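Local coordinates for protein transcription factor TAU subunit SFC1 (PDB 4BJI) that helps activate tRNA and 5S RNA genes as a tauA subunit of TFIIIC, which binds intragenic boxA promoter DNA and helps recruit RNA polymerase III, at residues 107-112 / 137-142; 51-56 / 85-90; 125-130 / 144-149. One frame throughout, in Å; residues are numbered along the deposited sequence.

Contact 1 (107-112 / 137-142); sequences YQALFF and NRVYQV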
loop_
_atom_site.group_PDB
_atom_site.type_symbol
_atom_site.label_atom_id
_atom_site.label_comp_id
_atom_site.label_asym_id
_atom_site.label_seq_id
_atom_site.Cartn_x
_atom_site.Cartn_y
_atom_site.Cartn_z
ATOM N N TYR A 107 -6.090 -0.007 3.869
ATOM C CA TYR A 107 -4.793 -0.565 3.532
ATOM C C TYR A 107 -4.608 -0.735 2.029
ATOM O O TYR A 107 -3.551 -1.187 1.584
ATOM C CB TYR A 107 -4.570 -1.917 4.224
ATOM C CG TYR A 107 -4.793 -1.855 5.709
ATOM C CD1 TYR A 107 -4.216 -0.849 6.453
ATOM C CD2 TYR A 107 -5.645 -2.747 6.328
ATOM C CE1 TYR A 107 -4.450 -0.761 7.828
ATOM C CE2 TYR A 107 -5.880 -2.675 7.679
ATOM C CZ TYR A 107 -5.293 -1.682 8.396
ATOM O OH TYR A 107 -5.566 -1.657 9.770
ATOM N N GLN A 108 -5.614 -0.365 1.236
ATOM C CA GLN A 108 -5.483 -0.464 -0.219
ATOM C C GLN A 108 -4.309 0.358 -0.720
ATOM O O GLN A 108 -3.980 1.404 -0.147
ATOM C CB GLN A 108 -6.760 -0.024 -0.932
ATOM C CG GLN A 108 -7.881 -1.006 -0.715
ATOM C CD GLN A 108 -9.157 -0.751 -1.478
ATOM O OE1 GLN A 108 -10.242 -1.067 -0.951
ATOM N NE2 GLN A 108 -9.074 -0.216 -2.685
ATOM N N ALA A 109 -3.668 -0.145 -1.777
ATOM C CA ALA A 109 -2.511 0.455 -2.418
ATOM C C ALA A 109 -2.846 1.036 -3.761
ATOM O O ALA A 109 -3.571 0.422 -4.550
ATOM C CB ALA A 109 -1.436 -0.619 -2.602
ATOM N N LEU A 110 -2.368 2.262 -3.990
ATOM C CA LEU A 110 -2.497 2.903 -5.298
ATOM C C LEU A 110 -1.113 3.046 -5.899
ATOM O O LEU A 110 -0.218 3.625 -5.264
ATOM C CB LEU A 110 -3.191 4.253 -5.186
ATOM C CG LEU A 110 -4.658 4.215 -4.761
ATOM C CD1 LEU A 110 -4.762 4.502 -3.323
ATOM C CD2 LEU A 110 -5.406 5.235 -5.555
ATOM N N PHE A 111 -0.926 2.477 -7.091
ATOM C CA PHE A 111 0.349 2.481 -7.798
ATOM C C PHE A 111 0.281 3.536 -8.891
ATOM O O PHE A 111 -0.761 3.693 -9.572
ATOM C CB PHE A 111 0.638 1.113 -8.455
ATOM C CG PHE A 111 1.758 1.141 -9.468
ATOM C CD1 PHE A 111 3.079 1.217 -9.068
ATOM C CD2 PHE A 111 1.476 1.071 -10.818
ATOM C CE1 PHE A 111 4.106 1.228 -10.008
ATOM C CE2 PHE A 111 2.490 1.085 -11.761
ATOM C CZ PHE A 111 3.803 1.169 -11.353
ATOM N N PHE A 112 1.385 4.246 -9.078
ATOM C CA PHE A 112 1.460 5.279 -10.089
ATOM C C PHE A 112 2.617 5.008 -11.015
ATOM O O PHE A 112 3.736 4.773 -10.566
ATOM C CB PHE A 112 1.589 6.648 -9.432
ATOM C CG PHE A 112 0.417 6.979 -8.580
ATOM C CD1 PHE A 112 0.372 6.590 -7.257
ATOM C CD2 PHE A 112 -0.686 7.591 -9.133
ATOM C CE1 PHE A 112 -0.754 6.828 -6.499
ATOM C CE2 PHE A 112 -1.815 7.830 -8.369
ATOM C CZ PHE A 112 -1.826 7.463 -7.067
ATOM N N ASN A 137 8.734 7.180 -3.918
ATOM C CA ASN A 137 7.773 6.104 -3.783
ATOM C C ASN A 137 6.721 6.173 -4.871
ATOM O O ASN A 137 6.285 7.269 -5.246
ATOM C CB ASN A 137 7.095 6.261 -2.428
ATOM C CG ASN A 137 6.254 5.092 -2.069
ATOM O OD1 ASN A 137 6.586 3.934 -2.410
ATOM N ND2 ASN A 137 5.140 5.365 -1.393
ATOM N N ARG A 138 6.299 5.009 -5.368
ATOM C CA ARG A 138 5.244 5.013 -6.379
ATOM C C ARG A 138 4.037 4.186 -5.983
ATOM O O ARG A 138 3.106 4.077 -6.758
ATOM C CB ARG A 138 5.767 4.534 -7.731
ATOM C CG ARG A 138 6.814 5.493 -8.352
ATOM C CD ARG A 138 6.171 6.808 -8.870
ATOM N NE ARG A 138 7.168 7.694 -9.486
ATOM C CZ ARG A 138 7.855 8.621 -8.826
ATOM N NH1 ARG A 138 7.657 8.800 -7.523
ATOM N NH2 ARG A 138 8.751 9.364 -9.464
ATOM N N VAL A 139 4.054 3.591 -4.794
ATOM C CA VAL A 139 2.895 2.838 -4.302
ATOM C C VAL A 139 2.539 3.381 -2.921
ATOM O O VAL A 139 3.363 3.354 -2.022
ATOM C CB VAL A 139 3.136 1.318 -4.190
ATOM C CG1 VAL A 139 1.874 0.614 -3.741
ATOM C CG2 VAL A 139 3.619 0.751 -5.510
ATOM N N TYR A 140 1.332 3.932 -2.787
ATOM C CA TYR A 140 0.877 4.556 -1.541
ATOM C C TYR A 140 -0.315 3.806 -1.006
ATOM O O TYR A 140 -1.275 3.550 -1.738
ATOM C CB TYR A 140 0.495 6.015 -1.770
ATOM C CG TYR A 140 1.678 6.876 -2.128
ATOM C CD1 TYR A 140 2.058 7.043 -3.444
ATOM C CD2 TYR A 140 2.409 7.497 -1.150
ATOM C CE1 TYR A 140 3.145 7.824 -3.776
ATOM C CE2 TYR A 140 3.496 8.282 -1.477
ATOM C CZ TYR A 140 3.842 8.442 -2.781
ATOM O OH TYR A 140 4.961 9.246 -3.088
ATOM N N GLN A 141 -0.293 3.532 0.283
ATOM C CA GLN A 141 -1.452 2.962 0.946
ATOM C C GLN A 141 -2.377 4.051 1.487
ATOM O O GLN A 141 -1.917 5.106 1.925
ATOM C CB GLN A 141 -1.049 2.038 2.067
ATOM C CG GLN A 141 -0.464 0.725 1.536
ATOM C CD GLN A 141 -0.133 -0.201 2.675
ATOM O OE1 GLN A 141 0.996 -0.162 3.191
ATOM N NE2 GLN A 141 -1.072 -1.001 3.108
ATOM N N VAL A 142 -3.679 3.789 1.469
ATOM C CA VAL A 142 -4.653 4.799 1.875
ATOM C C VAL A 142 -4.397 5.391 3.260
ATOM O O VAL A 142 -4.484 6.610 3.444
ATOM C CB VAL A 142 -6.056 4.204 1.787
ATOM C CG1 VAL A 142 -7.092 5.085 2.526
ATOM C CG2 VAL A 142 -6.430 3.969 0.308
#
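Q141 reaches across to Y107, just before strand 109-111, and its NE2 donates to Y107 O over 2.9 Å in a nearly straight bond (170° at the hydrogen). The acceptor lies in the amide plane, and CD is anti to CA (chi2 -177°), which carries the amide out on an extended chain. Beside it the backbones form a two-stranded antiparallel sheet from 109-111 and 139-141. L110 N gives a 2.8 Å bond to Y140 O, and Y140 N answers to L110 O; V142 N to Q108 O and F112 N to R138 O continue the ladder beyond the strands.

One face carries A109, F111, V139 and Q141. V139 divides its methyls here: CG1 sits 3.7 Å from A109 CB, while CG2 comes in plane to the edge of the F111 ring, 3.6 Å from CD1. L110 and Y140 point to the other face; there L110 CD1 lies 4.0 Å from V142 CG2, which follows the strand, and the F112 side chain crosses that of Y140 at about a right angle, with F112 CE1 4.2 Å from Y140 CD1. N137 ND2 stands 3.3 Å above one face of the Y140 ring, toward the rim, and donates to V139 O.

Farther out, F112 packs on M182 and L186 of helix 172-189, and F111 makes a cation-pi contact with R88. Q141 OE1 accepts from R51 NH2 and T55 N, while NE2 also donates to V53 O. The Q141 amide is thus engaged at both ends, oxygen facing N-H groups and nitrogen facing carbonyls. That pattern fixes which way round the amide sits and makes one side chain join this small sheet to strand 53-55.

Contact 2 (51-56 / 85-90); sequences RPVWTR and GPFRDT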
loop_
_atom_site.group_PDB
_atom_site.type_symbol
_atom_site.label_atom_id
_atom_site.label_comp_id
_atom_site.label_asym_id
_atom_site.label_seq_id
_atom_site.Cartn_x
_atom_site.Cartn_y
_atom_site.Cartn_z
ATOM N N ARG A 51 -0.899 -3.471 11.909
ATOM C CA ARG A 51 -1.384 -3.196 10.565
ATOM C C ARG A 51 -1.166 -4.475 9.761
ATOM O O ARG A 51 -0.035 -4.901 9.596
ATOM C CB ARG A 51 -0.579 -2.029 9.990
ATOM C CG ARG A 51 -0.820 -1.682 8.591
ATOM C CD ARG A 51 -0.132 -0.314 8.411
ATOM N NE ARG A 51 0.237 -0.055 7.058
ATOM C CZ ARG A 51 0.711 1.144 6.677
ATOM N NH1 ARG A 51 0.818 2.116 7.562
ATOM N NH2 ARG A 51 1.051 1.338 5.453
ATOM N N PRO A 52 -2.241 -5.124 9.296
ATOM C CA PRO A 52 -2.049 -6.448 8.697
ATOM C C PRO A 52 -1.536 -6.447 7.268
ATOM O O PRO A 52 -1.199 -7.500 6.738
ATOM C CB PRO A 52 -3.445 -7.057 8.700
ATOM C CG PRO A 52 -4.364 -5.846 8.699
ATOM C CD PRO A 52 -3.665 -4.808 9.530
ATOM N N VAL A 53 -1.504 -5.282 6.633
ATOM C CA VAL A 53 -1.171 -5.139 5.215
ATOM C C VAL A 53 -0.205 -3.973 5.057
ATOM O O VAL A 53 -0.539 -2.833 5.448
ATOM C CB VAL A 53 -2.471 -4.833 4.396
ATOM C CG1 VAL A 53 -2.164 -4.569 2.947
ATOM C CG2 VAL A 53 -3.504 -5.980 4.530
ATOM N N TRP A 54 0.958 -4.216 4.457
ATOM C CA TRP A 54 2.020 -3.220 4.353
ATOM C C TRP A 54 2.733 -3.264 3.010
ATOM O O TRP A 54 3.094 -4.356 2.531
ATOM C CB TRP A 54 3.131 -3.537 5.351
ATOM C CG TRP A 54 2.885 -3.303 6.811
ATOM C CD1 TRP A 54 2.386 -4.197 7.717
ATOM C CD2 TRP A 54 3.241 -2.135 7.550
ATOM N NE1 TRP A 54 2.400 -3.636 8.993
ATOM C CE2 TRP A 54 2.923 -2.372 8.901
ATOM C CE3 TRP A 54 3.798 -0.912 7.196
ATOM C CZ2 TRP A 54 3.139 -1.415 9.899
ATOM C CZ3 TRP A 54 3.996 0.035 8.187
ATOM C CH2 TRP A 54 3.670 -0.227 9.517
ATOM N N THR A 55 3.094 -2.120 2.447
ATOM C CA THR A 55 4.116 -2.127 1.405
ATOM C C THR A 55 5.508 -2.339 2.029
ATOM O O THR A 55 5.739 -2.060 3.229
ATOM C CB THR A 55 4.182 -0.835 0.630
ATOM O OG1 THR A 55 4.467 0.215 1.562
ATOM C CG2 THR A 55 2.855 -0.583 -0.102
ATOM N N ARG A 56 6.449 -2.827 1.211
ATOM C CA ARG A 56 7.856 -2.850 1.595
ATOM C C ARG A 56 8.357 -1.481 2.056
ATOM O O ARG A 56 9.006 -1.362 3.109
ATOM C CB ARG A 56 8.706 -3.344 0.411
ATOM C CG ARG A 56 10.204 -3.120 0.602
ATOM C CD ARG A 56 10.970 -3.517 -0.679
ATOM N NE ARG A 56 12.369 -3.104 -0.603
ATOM C CZ ARG A 56 13.263 -3.795 0.070
ATOM N NH1 ARG A 56 12.884 -4.912 0.671
ATOM N NH2 ARG A 56 14.526 -3.376 0.136
ATOM N N GLY A 85 -4.242 -6.083 -8.321
ATOM C CA GLY A 85 -5.466 -5.759 -7.620
ATOM C C GLY A 85 -5.294 -4.600 -6.640
ATOM O O GLY A 85 -4.227 -3.941 -6.605
ATOM N N PRO A 86 -6.316 -4.344 -5.834
ATOM C CA PRO A 86 -6.334 -3.169 -4.956
ATOM C C PRO A 86 -5.333 -3.246 -3.821
ATOM O O PRO A 86 -5.110 -2.204 -3.164
ATOM C CB PRO A 86 -7.779 -3.123 -4.431
ATOM C CG PRO A 86 -8.276 -4.522 -4.556
ATOM C CD PRO A 86 -7.577 -5.096 -5.789
ATOM N N PHE A 87 -4.766 -4.432 -3.560
ATOM C CA PHE A 87 -3.711 -4.609 -2.569
ATOM C C PHE A 87 -2.356 -4.926 -3.209
ATOM O O PHE A 87 -1.436 -5.389 -2.542
ATOM C CB PHE A 87 -4.103 -5.637 -1.505
ATOM C CG PHE A 87 -5.419 -5.303 -0.852
ATOM C CD1 PHE A 87 -5.483 -4.378 0.191
ATOM C CD2 PHE A 87 -6.594 -5.870 -1.292
ATOM C CE1 PHE A 87 -6.706 -4.006 0.737
ATOM C CE2 PHE A 87 -7.818 -5.490 -0.711
ATOM C CZ PHE A 87 -7.853 -4.561 0.293
ATOM N N ARG A 88 -2.216 -4.642 -4.511
ATOM C CA ARG A 88 -0.954 -4.886 -5.231
ATOM C C ARG A 88 0.234 -4.327 -4.467
ATOM O O ARG A 88 0.207 -3.207 -3.986
ATOM C CB ARG A 88 -1.033 -4.269 -6.624
ATOM C CG ARG A 88 0.203 -4.391 -7.454
ATOM C CD ARG A 88 0.131 -3.439 -8.657
ATOM N NE ARG A 88 1.300 -3.566 -9.519
ATOM C CZ ARG A 88 1.411 -2.911 -10.659
ATOM N NH1 ARG A 88 0.417 -2.125 -11.035
ATOM N NH2 ARG A 88 2.491 -3.050 -11.418
ATOM N N ASP A 89 1.273 -5.119 -4.425
ATOM C CA ASP A 89 2.566 -4.712 -3.857
ATOM C C ASP A 89 2.495 -4.512 -2.337
ATOM O O ASP A 89 3.354 -3.822 -1.736
ATOM C CB ASP A 89 3.109 -3.454 -4.556
ATOM C CG ASP A 89 3.465 -3.717 -5.991
ATOM O OD1 ASP A 89 4.025 -4.787 -6.268
ATOM O OD2 ASP A 89 3.099 -2.883 -6.841
ATOM N N THR A 90 1.510 -5.149 -1.685
ATOM C CA THR A 90 1.477 -5.235 -0.243
ATOM C C THR A 90 1.685 -6.649 0.238
ATOM O O THR A 90 1.247 -7.620 -0.414
ATOM C CB THR A 90 0.177 -4.693 0.411
ATOM O OG1 THR A 90 -0.947 -5.554 0.143
ATOM C CG2 THR A 90 -0.116 -3.283 -0.071
HETATM O O HOH W 1 5.975 -3.334 -1.672
#
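F87 O is gripped twice by T90, the residue that packs against V53 across this contact. T90 OG1 donates to it over 2.7 Å, in the carbonyl plane on a lone pair, and T90 N reaches the same oxygen at 3.1 Å. The backbone bond closes a type II turn from F87 to T90, which overlaps a type I turn from G85 to R88. These turns link strands 79-82 and 90-93, and with strand 53-55 alongside, in this DNA-binding domain of sfc1 the arrangement is consistent with a winged helix, in which this loop would occupy the position of the wing.

T90 OG1 sits between its own backbone N and carbonyl carbon (chi1 70°), turned to F87 O. The same hydroxyl comes 3.2 Å from V53 CG1, and T90 CB lies only 3.5 Å from that methyl, tighter than usual carbon packing. The V53 methyl also touches the F87 ring, obliquely, 4.3 Å from CD1. T90 CG2 touches the same V53 methyl and also T55 CG2, the two threonine side chains crossing obliquely. Between the backbones, T90 CA makes a bent CA-H...O contact with W54 O, 3.3 Å away.

W54 points away from 85-90, and R51 CD lies over the centre of its ring, while W54 NE1 donates to L47 O. T55 is the N-cap of helix 56-60, its OG1 accepting from A58 N. Just past the cap the two segments are joined through solvent: one water accepts from R56 N at 3.0 Å and donates to D89 O at 2.7 Å.

Contact 3 (125-130 / 144-149); sequences THVFDG and DIVDPT
H126 presents the edge of its ring to D144, CD2 lying 3.4 Å from D144 OD2, with ring and carboxylate planes 89° apart. The two loops here run in nearly the same direction, joined by a single backbone bridge between F128 and I145. An ST turn, V127 N to T125 OG1, shapes the start of 125-130, and a water donates to both H126 O and D144 OD2. The D144 carboxylate also has a salt bridge with R51, so its charge is probably compensated.

V127 packs CG1 against V146 CG2 at 3.6 Å. F128 then carries the backbone bonds: its N donates to D144 O at 3.0 Å, and its O accepts from both V146 N and D147 N. The F128 ring, packed on M182 and L186 of helix 172-189, lies beside the D147 carboxylate, the planes 15° apart and OD2 at the ring edge, 3.9 Å from CE1.

D129 sets CB 3.7 Å from V146 CG2. Opposite it, D147 OD1 receives T149 N in an Asx turn and T149 OG1 from the same face, while OD2 forms a salt bridge with K185. An alanine at D147 would probably leave K185 without its carboxylate partner and the T149 turn without its acceptor. Last comes G130, whose CA approaches D147 OD2 to 3.3 Å.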
loop_
_atom_site.group_PDB
_atom_site.type_symbol
_atom_site.label_atom_id
_atom_site.label_comp_id
_atom_site.label_asym_id
_atom_site.label_seq_id
_atom_site.Cartn_x
_atom_site.Cartn_y
_atom_site.Cartn_z
ATOM N N THR A 125 9.856 8.633 1.763
ATOM C CA THR A 125 8.682 8.464 2.588
ATOM C C THR A 125 7.567 7.649 1.874
ATOM O O THR A 125 7.326 7.707 0.642
ATOM C CB THR A 125 8.111 9.818 3.059
ATOM O OG1 THR A 125 7.076 9.585 4.005
ATOM C CG2 THR A 125 7.535 10.633 1.901
ATOM N N HIS A 126 6.856 6.903 2.697
ATOM C CA HIS A 126 5.644 6.189 2.285
ATOM C C HIS A 126 4.381 7.068 2.423
ATOM O O HIS A 126 3.302 6.684 2.005
ATOM C CB HIS A 126 5.493 4.951 3.159
ATOM C CG HIS A 126 5.414 5.265 4.621
ATOM N ND1 HIS A 126 6.478 5.795 5.325
ATOM C CD2 HIS A 126 4.396 5.159 5.503
ATOM C CE1 HIS A 126 6.109 6.010 6.577
ATOM N NE2 HIS A 126 4.857 5.610 6.715
ATOM N N VAL A 127 4.537 8.256 3.004
ATOM C CA VAL A 127 3.405 9.154 3.266
ATOM C C VAL A 127 3.140 10.004 2.045
ATOM O O VAL A 127 4.075 10.495 1.403
ATOM C CB VAL A 127 3.754 10.054 4.476
ATOM C CG1 VAL A 127 2.699 11.097 4.729
ATOM C CG2 VAL A 127 3.958 9.223 5.716
ATOM N N PHE A 128 1.858 10.208 1.744
ATOM C CA PHE A 128 1.436 11.108 0.683
ATOM C C PHE A 128 0.876 12.363 1.325
ATOM O O PHE A 128 -0.242 12.327 1.866
ATOM C CB PHE A 128 0.366 10.473 -0.222
ATOM C CG PHE A 128 0.128 11.257 -1.496
ATOM C CD1 PHE A 128 -0.647 12.407 -1.508
ATOM C CD2 PHE A 128 0.717 10.834 -2.688
ATOM C CE1 PHE A 128 -0.799 13.109 -2.657
ATOM C CE2 PHE A 128 0.535 11.535 -3.840
ATOM C CZ PHE A 128 -0.236 12.667 -3.812
ATOM N N ASP A 129 1.652 13.446 1.285
ATOM C CA ASP A 129 1.219 14.723 1.911
ATOM C C ASP A 129 0.830 15.791 0.895
ATOM O O ASP A 129 0.310 16.852 1.267
ATOM C CB ASP A 129 2.234 15.252 2.929
ATOM C CG ASP A 129 3.525 15.703 2.297
ATOM O OD1 ASP A 129 3.665 15.634 1.056
ATOM O OD2 ASP A 129 4.438 16.076 3.108
ATOM N N GLY A 130 1.066 15.530 -0.381
ATOM C CA GLY A 130 0.739 16.504 -1.413
ATOM C C GLY A 130 1.699 17.634 -1.569
ATOM O O GLY A 130 1.436 18.543 -2.375
ATOM N N ASP A 144 -1.804 5.971 4.704
ATOM C CA ASP A 144 -0.621 6.822 4.707
ATOM C C ASP A 144 -0.850 8.108 3.890
ATOM O O ASP A 144 0.097 8.889 3.726
ATOM C CB ASP A 144 0.579 6.066 4.171
ATOM C CG ASP A 144 0.910 4.824 4.978
ATOM O OD1 ASP A 144 0.687 4.836 6.200
ATOM O OD2 ASP A 144 1.415 3.866 4.362
ATOM N N ILE A 145 -2.081 8.341 3.442
ATOM C CA ILE A 145 -2.416 9.573 2.728
ATOM C C ILE A 145 -2.864 10.604 3.760
ATOM O O ILE A 145 -3.970 10.516 4.333
ATOM C CB ILE A 145 -3.514 9.341 1.685
ATOM C CG1 ILE A 145 -3.068 8.317 0.667
ATOM C CG2 ILE A 145 -3.869 10.696 1.034
ATOM C CD1 ILE A 145 -4.172 7.950 -0.264
ATOM N N VAL A 146 -2.003 11.581 4.026
ATOM C CA VAL A 146 -2.330 12.598 5.028
ATOM C C VAL A 146 -2.764 13.915 4.385
ATOM O O VAL A 146 -3.298 14.829 5.056
ATOM C CB VAL A 146 -1.152 12.887 6.003
ATOM C CG1 VAL A 146 -0.774 11.598 6.750
ATOM C CG2 VAL A 146 0.048 13.500 5.295
ATOM N N ASP A 147 -2.546 14.056 3.081
ATOM C CA ASP A 147 -2.936 15.267 2.343
ATOM C C ASP A 147 -4.377 15.621 2.701
ATOM O O ASP A 147 -5.272 14.797 2.479
ATOM C CB ASP A 147 -2.819 14.991 0.855
ATOM C CG ASP A 147 -3.140 16.181 -0.026
ATOM O OD1 ASP A 147 -4.001 16.989 0.365
ATOM O OD2 ASP A 147 -2.560 16.284 -1.114
ATOM N N PRO A 148 -4.626 16.800 3.297
ATOM C CA PRO A 148 -5.945 17.114 3.842
ATOM C C PRO A 148 -7.004 17.403 2.788
ATOM O O PRO A 148 -8.204 17.504 3.148
ATOM C CB PRO A 148 -5.653 18.330 4.766
ATOM C CG PRO A 148 -4.476 18.962 4.185
ATOM C CD PRO A 148 -3.622 17.820 3.659
ATOM N N THR A 149 -6.603 17.548 1.537
ATOM C CA THR A 149 -7.556 17.710 0.454
ATOM C C THR A 149 -7.960 16.363 -0.140
ATOM O O THR A 149 -9.009 16.249 -0.760
ATOM C CB THR A 149 -7.005 18.619 -0.656
ATOM O OG1 THR A 149 -5.923 17.972 -1.357
ATOM C CG2 THR A 149 -6.550 19.898 -0.076
HETATM O O HOH W 2 2.087 4.251 1.846
#

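Overall arrangement
From the N terminus, the chain leaves helix 35-50 into 51-56, and contact 2 closes the excursion through helices 56-60 and 71-74 and strand 79-82 when 85-90 returns alongside. Contact 1 opens only afterwards, pairing 107-112 with 137-142 around a long stretch without helix or strand, part of it not modelled. Contact 3 starts within that stretch and ends beyond it, so contacts 1 and 3 cross, whereas contact 2 stands in series with both. P86 O to A109 N ties the turns of contact 2 to the small sheet, R51 reaches D144 to link contacts 2 and 3, Y140 packs against 126-128, and together they join the winged-helix-like part to helix 172-189.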